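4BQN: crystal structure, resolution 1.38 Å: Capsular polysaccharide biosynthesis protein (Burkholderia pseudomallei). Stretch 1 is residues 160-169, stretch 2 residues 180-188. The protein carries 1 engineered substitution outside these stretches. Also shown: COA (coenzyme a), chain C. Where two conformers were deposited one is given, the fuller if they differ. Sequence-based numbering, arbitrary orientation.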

ATOM      1  N   CYS A 160      10.389   5.774  -5.966  1.00 11.11           N
ATOM      2  CA  CYS A 160       9.040   5.225  -5.831  1.00 11.47           C
ATOM      3  C   CYS A 160       8.449   4.814  -7.181  1.00 11.06           C
ATOM      4  O   CYS A 160       7.828   3.753  -7.293  1.00 11.63           O
ATOM      5  CB  CYS A 160       8.100   6.219  -5.145  1.00 11.54           C
ATOM      6  SG  CYS A 160       8.506   6.537  -3.408  1.00 13.68           S
ATOM      7  N   VAL A 161       8.662   5.628  -8.214  1.00 11.14           N
ATOM      8  CA  VAL A 161       8.184   5.286  -9.544  1.00 13.03           C
ATOM      9  C   VAL A 161       8.922   4.061 -10.065  1.00 13.55           C
ATOM     10  O   VAL A 161       8.284   3.146 -10.600  1.00 15.29           O
ATOM     11  CB  VAL A 161       8.379   6.452 -10.528  1.00 16.35           C
ATOM     12  CG1 VAL A 161       8.191   5.988 -11.977  1.00 17.44           C
ATOM     13  CG2 VAL A 161       7.408   7.558 -10.173  1.00 17.03           C
ATOM     14  N   ASP A 162      10.248   4.025  -9.911  1.00 14.61           N
ATOM     15  CA  ASP A 162      11.030   2.881 -10.400  0.70 14.99           C
ATOM     16  C   ASP A 162      10.620   1.557  -9.758  1.00 14.51           C
ATOM     17  O   ASP A 162      10.617   0.519 -10.414  1.00 14.97           O
ATOM     18  CB  ASP A 162      12.523   3.090 -10.181  0.70 16.17           C
ATOM     19  CG  ASP A 162      13.100   4.177 -11.057  0.70 23.52           C
ATOM     20  OD1 ASP A 162      12.420   4.626 -12.004  0.70 27.02           O
ATOM     21  OD2 ASP A 162      14.245   4.581 -10.785  0.70 35.44           O
ATOM     22  N   GLU A 163      10.292   1.584  -8.465  1.00 13.33           N
ATOM     23  CA  GLU A 163       9.835   0.360  -7.793  1.00 13.73           C
ATOM     24  C   GLU A 163       8.544  -0.182  -8.412  1.00 12.98           C
ATOM     25  O   GLU A 163       8.362  -1.402  -8.523  1.00 15.08           O
ATOM     26  CB  GLU A 163       9.619   0.613  -6.305  1.00 13.55           C
ATOM     27  CG  GLU A 163      10.917   0.805  -5.535  1.00 14.09           C
ATOM     28  CD  GLU A 163      11.807  -0.429  -5.555  1.00 17.03           C
ATOM     29  OE1 GLU A 163      11.335  -1.544  -5.246  1.00 18.92           O
ATOM     30  OE2 GLU A 163      12.990  -0.292  -5.872  1.00 22.28           O
ATOM     31  N   LEU A 164       7.633   0.716  -8.776  1.00 11.86           N
ATOM     32  CA  LEU A 164       6.414   0.315  -9.472  1.00 12.66           C
ATOM     33  C   LEU A 164       6.713  -0.197 -10.878  1.00 13.01           C
ATOM     34  O   LEU A 164       6.201  -1.233 -11.280  1.00 13.39           O
ATOM     35  CB  LEU A 164       5.410   1.468  -9.506  1.00 13.75           C
ATOM     36  CG  LEU A 164       4.829   1.910  -8.152  1.00 12.44           C
ATOM     37  CD1 LEU A 164       3.931   3.118  -8.325  1.00 14.42           C
ATOM     38  CD2 LEU A 164       4.050   0.770  -7.502  1.00 14.24           C
ATOM     39  N   LYS A 165       7.564   0.511 -11.616  1.00 14.53           N
ATOM     40  CA  LYS A 165       7.892   0.093 -12.975  0.70 16.07           C
ATOM     41  C   LYS A 165       8.609  -1.259 -13.008  1.00 16.60           C
ATOM     42  O   LYS A 165       8.344  -2.074 -13.889  1.00 18.01           O
ATOM     43  CB  LYS A 165       8.702   1.176 -13.693  0.70 17.70           C
ATOM     44  CG  LYS A 165       7.882   2.413 -14.024  0.70 17.83           C
ATOM     45  CD  LYS A 165       8.722   3.457 -14.740  0.70 23.33           C
ATOM     46  CE  LYS A 165       7.903   4.674 -15.130  0.70 28.70           C
ATOM     47  NZ  LYS A 165       8.742   5.711 -15.803  0.70 44.67           N
ATOM     48  N   THR A 166       9.497  -1.509 -12.043  1.00 16.32           N
ATOM     49  CA  THR A 166      10.172  -2.811 -11.930  1.00 17.50           C
ATOM     50  C   THR A 166       9.126  -3.914 -11.724  1.00 17.49           C
ATOM     51  O   THR A 166       9.180  -4.973 -12.361  1.00 18.54           O
ATOM     52  CB  THR A 166      11.170  -2.812 -10.751  1.00 23.55           C
ATOM     53  OG1 THR A 166      12.274  -1.968 -11.086  1.00 26.47           O
ATOM     54  CG2 THR A 166      11.699  -4.222 -10.447  1.00 27.08           C
ATOM     55  N   ARG A 167       8.171  -3.659 -10.842  1.00 16.38           N
ATOM     56  CA  ARG A 167       7.166  -4.660 -10.518  0.70 14.92           C
ATOM     57  C   ARG A 167       6.175  -4.910 -11.638  1.00 14.15           C
ATOM     58  O   ARG A 167       5.574  -5.982 -11.697  1.00 15.15           O
ATOM     59  CB  ARG A 167       6.463  -4.320  -9.210  0.70 14.04           C
ATOM     60  CG  ARG A 167       7.272  -4.792  -8.021  0.70 16.47           C
ATOM     61  CD  ARG A 167       6.627  -4.374  -6.711  0.70 15.73           C
ATOM     62  NE  ARG A 167       7.463  -4.734  -5.565  0.70 16.03           N
ATOM     63  CZ  ARG A 167       8.539  -4.051  -5.183  0.70 15.13           C
ATOM     64  NH1 ARG A 167       8.920  -2.976  -5.864  0.70 14.81           N
ATOM     65  NH2 ARG A 167       9.241  -4.445  -4.130  0.70 18.87           N
ATOM     66  N   GLU A 168       6.028  -3.943 -12.553  1.00 14.91           N
ATOM     67  CA  GLU A 168       5.163  -4.121 -13.724  0.60 14.99           C
ATOM     68  C   GLU A 168       5.552  -5.346 -14.548  1.00 15.04           C
ATOM     69  O   GLU A 168       4.720  -5.930 -15.241  1.00 15.70           O
ATOM     70  CB  GLU A 168       5.211  -2.887 -14.622  0.60 16.60           C
ATOM     71  CG  GLU A 168       4.183  -2.927 -15.741  0.60 13.93           C
ATOM     72  CD  GLU A 168       4.117  -1.640 -16.540  0.60 17.18           C
ATOM     73  OE1 GLU A 168       5.167  -0.977 -16.725  0.60 23.86           O
ATOM     74  OE2 GLU A 168       3.010  -1.298 -16.998  0.60 20.97           O
ATOM     75  N   VAL A 169       6.830  -5.729 -14.476  1.00 15.17           N
ATOM     76  CA  VAL A 169       7.341  -6.890 -15.228  1.00 16.93           C
ATOM     77  C   VAL A 169       6.692  -8.198 -14.741  1.00 18.19           C
ATOM     78  O   VAL A 169       6.566  -9.165 -15.504  1.00 17.74           O
ATOM     79  CB  VAL A 169       8.891  -6.959 -15.195  1.00 21.80           C
ATOM     80  CG1 VAL A 169       9.410  -8.173 -15.955  1.00 26.30           C
ATOM     81  CG2 VAL A 169       9.479  -5.678 -15.781  1.00 23.50           C
ATOM     82  N   ILE A 180      -3.052  -3.952 -15.373  1.00 12.08           N
ATOM     83  CA  ILE A 180      -3.777  -2.732 -15.017  1.00 12.04           C
ATOM     84  C   ILE A 180      -2.966  -1.978 -13.967  1.00 12.19           C
ATOM     85  O   ILE A 180      -2.740  -2.503 -12.878  1.00 13.18           O
ATOM     86  CB  ILE A 180      -5.179  -3.072 -14.468  1.00 12.73           C
ATOM     87  CG1 ILE A 180      -6.027  -3.804 -15.528  1.00 15.81           C
ATOM     88  CG2 ILE A 180      -5.897  -1.812 -14.013  1.00 14.78           C
ATOM     89  CD1 ILE A 180      -7.091  -4.715 -14.943  1.00 14.69           C
ATOM     90  N   SER A 181      -2.520  -0.763 -14.302  0.69 12.87           N
ATOM     91  CA  SER A 181      -1.682   0.055 -13.415  0.69 12.29           C
ATOM     92  C   SER A 181      -2.039   1.539 -13.458  0.69 12.82           C
ATOM     93  O   SER A 181      -2.686   2.009 -14.399  0.69 16.96           O
ATOM     94  CB  SER A 181      -0.206  -0.093 -13.775  0.69 13.62           C
ATOM     95  OG  SER A 181       0.240  -1.426 -13.643  0.69 14.82           O
ATOM     96  N   VAL A 182      -1.583   2.269 -12.445  1.00 11.97           N
ATOM     97  CA  VAL A 182      -1.834   3.706 -12.326  1.00 11.87           C
ATOM     98  C   VAL A 182      -0.556   4.484 -11.998  1.00 12.46           C
ATOM     99  O   VAL A 182      -0.613   5.553 -11.401  1.00 12.66           O
ATOM    100  CB  VAL A 182      -2.921   4.035 -11.272  1.00 11.91           C
ATOM    101  CG1 VAL A 182      -4.299   3.675 -11.792  1.00 15.19           C
ATOM    102  CG2 VAL A 182      -2.650   3.330  -9.944  1.00 12.60           C
ATOM    103  N   THR A 183       0.589   3.980 -12.448  1.00 13.37           N
ATOM    104  CA  THR A 183       1.886   4.585 -12.122  1.00 13.11           C
ATOM    105  C   THR A 183       1.995   6.058 -12.560  1.00 12.62           C
ATOM    106  O   THR A 183       2.416   6.912 -11.766  1.00 13.45           O
ATOM    107  CB  THR A 183       3.041   3.771 -12.725  1.00 16.64           C
ATOM    108  OG1 THR A 183       2.907   2.405 -12.305  1.00 19.03           O
ATOM    109  CG2 THR A 183       4.396   4.325 -12.260  1.00 22.63           C
ATOM    110  N   ASP A 184       1.619   6.355 -13.808  1.00 12.57           N
ATOM    111  CA  ASP A 184       1.742   7.725 -14.319  1.00 14.32           C
ATOM    112  C   ASP A 184       0.810   8.662 -13.563  1.00 12.90           C
ATOM    113  O   ASP A 184       1.173   9.796 -13.257  1.00 13.86           O
ATOM    114  CB  ASP A 184       1.441   7.772 -15.829  1.00 15.62           C
ATOM    115  CG  ASP A 184       2.397   6.920 -16.650  1.00 20.43           C
ATOM    116  OD1 ASP A 184       3.596   6.846 -16.306  1.00 24.58           O
ATOM    117  OD2 ASP A 184       1.947   6.321 -17.653  1.00 22.44           O
ATOM    118  N   PHE A 185      -0.382   8.171 -13.249  1.00 12.90           N
ATOM    119  CA  PHE A 185      -1.337   8.923 -12.459  1.00 11.54           C
ATOM    120  C   PHE A 185      -0.771   9.276 -11.084  1.00 11.43           C
ATOM    121  O   PHE A 185      -0.866  10.413 -10.634  1.00 12.22           O
ATOM    122  CB  PHE A 185      -2.647   8.128 -12.311  1.00 12.44           C
ATOM    123  CG  PHE A 185      -3.678   8.828 -11.488  1.00 11.66           C
ATOM    124  CD1 PHE A 185      -4.469   9.829 -12.042  1.00 13.75           C
ATOM    125  CD2 PHE A 185      -3.823   8.527 -10.126  1.00 13.24           C
ATOM    126  CE1 PHE A 185      -5.415  10.489 -11.276  1.00 14.94           C
ATOM    127  CE2 PHE A 185      -4.764   9.192  -9.350  1.00 14.73           C
ATOM    128  CZ  PHE A 185      -5.555  10.176  -9.928  1.00 14.38           C
ATOM    129  N   ILE A 186      -0.182   8.295 -10.412  1.00 11.46           N
ATOM    130  CA  ILE A 186       0.363   8.556  -9.077  1.00 11.23           C
ATOM    131  C   ILE A 186       1.436   9.657  -9.120  1.00 11.57           C
ATOM    132  O   ILE A 186       1.365  10.629  -8.369  1.00 12.63           O
ATOM    133  CB  ILE A 186       0.903   7.282  -8.400  1.00 12.11           C
ATOM    134  CG1 ILE A 186      -0.252   6.295  -8.130  1.00 11.79           C
ATOM    135  CG2 ILE A 186       1.619   7.639  -7.097  1.00 12.66           C
ATOM    136  CD1 ILE A 186       0.199   4.891  -7.760  1.00 11.63           C
ATOM    137  N   LEU A 187       2.421   9.508 -10.000  1.00 12.05           N
ATOM    138  CA  LEU A 187       3.503  10.478 -10.026  1.00 12.23           C
ATOM    139  C   LEU A 187       2.963  11.865 -10.350  1.00 13.57           C
ATOM    140  O   LEU A 187       3.382  12.852  -9.745  1.00 14.61           O
ATOM    141  CB  LEU A 187       4.584  10.069 -11.015  1.00 13.60           C
ATOM    142  CG  LEU A 187       5.765  11.047 -11.141  1.00 16.43           C
ATOM    143  CD1 LEU A 187       6.552  11.168  -9.838  1.00 18.32           C
ATOM    144  CD2 LEU A 187       6.671  10.684 -12.312  1.00 19.75           C
ATOM    145  N   ALA A 188       2.051  11.938 -11.316  1.00 13.09           N
ATOM    146  CA  ALA A 188       1.569  13.228 -11.786  1.00 12.24           C
ATOM    147  C   ALA A 188       0.685  13.934 -10.768  1.00 13.70           C
ATOM    148  O   ALA A 188       0.612  15.156 -10.768  1.00 17.10           O
ATOM    149  CB  ALA A 188       0.842  13.077 -13.116  1.00 16.06           C
TER
HETATM  150  N1A COA C 320       8.253  -0.240  -3.257  0.88 11.01           N
HETATM  151  C2A COA C 320       8.921  -0.733  -2.184  0.88 11.40           C
HETATM  152  N3A COA C 320       8.560  -1.870  -1.566  0.88 11.17           N
HETATM  153  C4A COA C 320       7.514  -2.583  -2.042  0.88 11.15           C
HETATM  154  C5A COA C 320       6.759  -2.115  -3.199  0.88 10.57           C
HETATM  155  C6A COA C 320       7.193  -0.864  -3.809  0.88 10.19           C
HETATM  156  N6A COA C 320       6.532  -0.371  -4.876  0.88 11.13           N
HETATM  157  N7A COA C 320       5.772  -3.005  -3.452  0.88 12.43           N
HETATM  158  C8A COA C 320       5.896  -3.987  -2.525  0.88 11.16           C
HETATM  159  N9A COA C 320       6.914  -3.715  -1.677  0.88 11.19           N
HETATM  160  C1B COA C 320       7.419  -4.535  -0.568  0.88 12.15           C
HETATM  161  C2B COA C 320       6.370  -5.324   0.195  0.88 13.86           C
HETATM  162  O2B COA C 320       5.802  -4.525   1.234  0.88 13.58           O
HETATM  163  C3B COA C 320       7.228  -6.469   0.710  0.88 13.79           C
HETATM  164  O3B COA C 320       7.994  -5.953   1.815  0.88 14.72           O
HETATM  165  P3B COA C 320       8.815  -6.907   2.816  0.44 16.82           P
HETATM  166  O7A COA C 320       9.290  -5.957   3.885  0.44 21.14           O
HETATM  167  O8A COA C 320       7.795  -7.899   3.310  0.44 16.50           O
HETATM  168  O9A COA C 320       9.923  -7.529   1.999  0.44 17.89           O
HETATM  169  C4B COA C 320       8.181  -6.738  -0.454  0.88 12.45           C
HETATM  170  O4B COA C 320       8.244  -5.519  -1.197  0.88 12.21           O
HETATM  171  C5B COA C 320       7.748  -7.884  -1.368  0.88 13.86           C
HETATM  172  O5B COA C 320       6.433  -7.587  -1.822  0.88 13.60           O
HETATM  173  P1A COA C 320       6.006  -7.749  -3.343  0.88 14.06           P
HETATM  174  O1A COA C 320       4.616  -7.194  -3.445  0.88 13.79           O
HETATM  175  O2A COA C 320       7.050  -7.176  -4.255  0.88 14.79           O
HETATM  176  O3A COA C 320       5.995  -9.319  -3.644  0.88 15.21           O
HETATM  177  P2A COA C 320       5.236 -10.599  -3.025  0.88 14.17           P
HETATM  178  O4A COA C 320       6.288 -11.478  -2.396  0.88 17.02           O
HETATM  179  O5A COA C 320       4.432 -11.170  -4.160  0.88 15.04           O
HETATM  180  O6A COA C 320       4.278 -10.063  -1.873  0.88 13.66           O
HETATM  181  CBP COA C 320       2.471  -9.001  -0.708  0.88 15.21           C
HETATM  182  CCP COA C 320       2.951  -9.532  -2.058  0.88 15.05           C
HETATM  183  CDP COA C 320       1.069  -8.417  -0.840  0.88 18.35           C
HETATM  184  CEP COA C 320       2.371 -10.176   0.249  0.88 19.76           C
HETATM  185  CAP COA C 320       3.493  -7.939  -0.225  0.88 13.61           C
HETATM  186  OAP COA C 320       3.403  -6.771  -1.042  0.88 12.62           O
HETATM  187  C9P COA C 320       3.430  -7.505   1.231  0.88 19.90           C
HETATM  188  O9P COA C 320       3.994  -8.162   2.098  0.88 22.45           O
HETATM  189  N8P COA C 320       2.802  -6.361   1.526  0.88 18.41           N
HETATM  190  C7P COA C 320       2.749  -5.832   2.883  0.88 22.56           C
HETATM  191  C6P COA C 320       1.787  -6.547   3.815  0.88 26.53           C
HETATM  192  C5P COA C 320       0.398  -6.412   3.253  0.88 32.56           C
HETATM  193  O5P COA C 320      -0.059  -7.245   2.484  0.88 26.92           O
HETATM  194  N4P COA C 320      -0.268  -5.343   3.649  0.88 38.10           N
HETATM  195  C3P COA C 320      -1.603  -5.075   3.194  0.88 35.62           C
HETATM  196  C2P COA C 320      -1.650  -3.717   2.533  0.88 27.88           C
HETATM  197  S1P COA C 320      -3.057  -3.675   1.495  0.88 26.50           S
HETATM  198  O   HOH W   1       0.568  -2.219 -16.268  1.00 25.37           O

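How do the two backbones lie against each other? Residues 160-167 and 183-188 are helical, and their N-to-C directions differ by 176°, so the helices run almost exactly antiparallel, with axes approaching to 10.4 Å. L164 faces T183, CA to CA 6.8 Å; farther along, E168 lies across from S181, CA to CA 8.0 Å. V182 occupies the N-cap position, and its CA-to-CB bond points away from stretch 1.

What fills the space between the helices? Side chains pack there without any direct hydrogen bond between the stretches. V161, one turn before L164, sets CG2 3.7 Å from CD1 of L187, while its CG1 lies 4.2 Å from T183 CG2. L164 reaches CD1 of I186 with its own CD1 at 4.2 Å. The apolar chains of buried V161, L164 and I186 suit a seam closed by packing.

Why does a threonine suit the middle of this contact? T183 has the largest area covered by the opposite stretch, and both its branches lie near L164. T183 OG1 sits 3.9 Å from L164 CB, a packing distance, and is hydrogen-bonded elsewhere in the structure. T183 CG2 lies 4.1 Å from L164 CB, packs against V161 and also comes 4.3 Å from K165 CG. K165, extended through t rotamers beyond chi1, brings its CG methylene to the contact while its residue remains exposed.

What joins the polar end? E168 OE2 and S181 OG are 4.4 Å apart, too far for a direct hydrogen bond, and a water bridges them. The water O donates to E168 OE2 at 2.7 Å and accepts from S181 OG at 2.8 Å. A carboxylate that accepts and a hydroxyl that donates fit the two roles of this water.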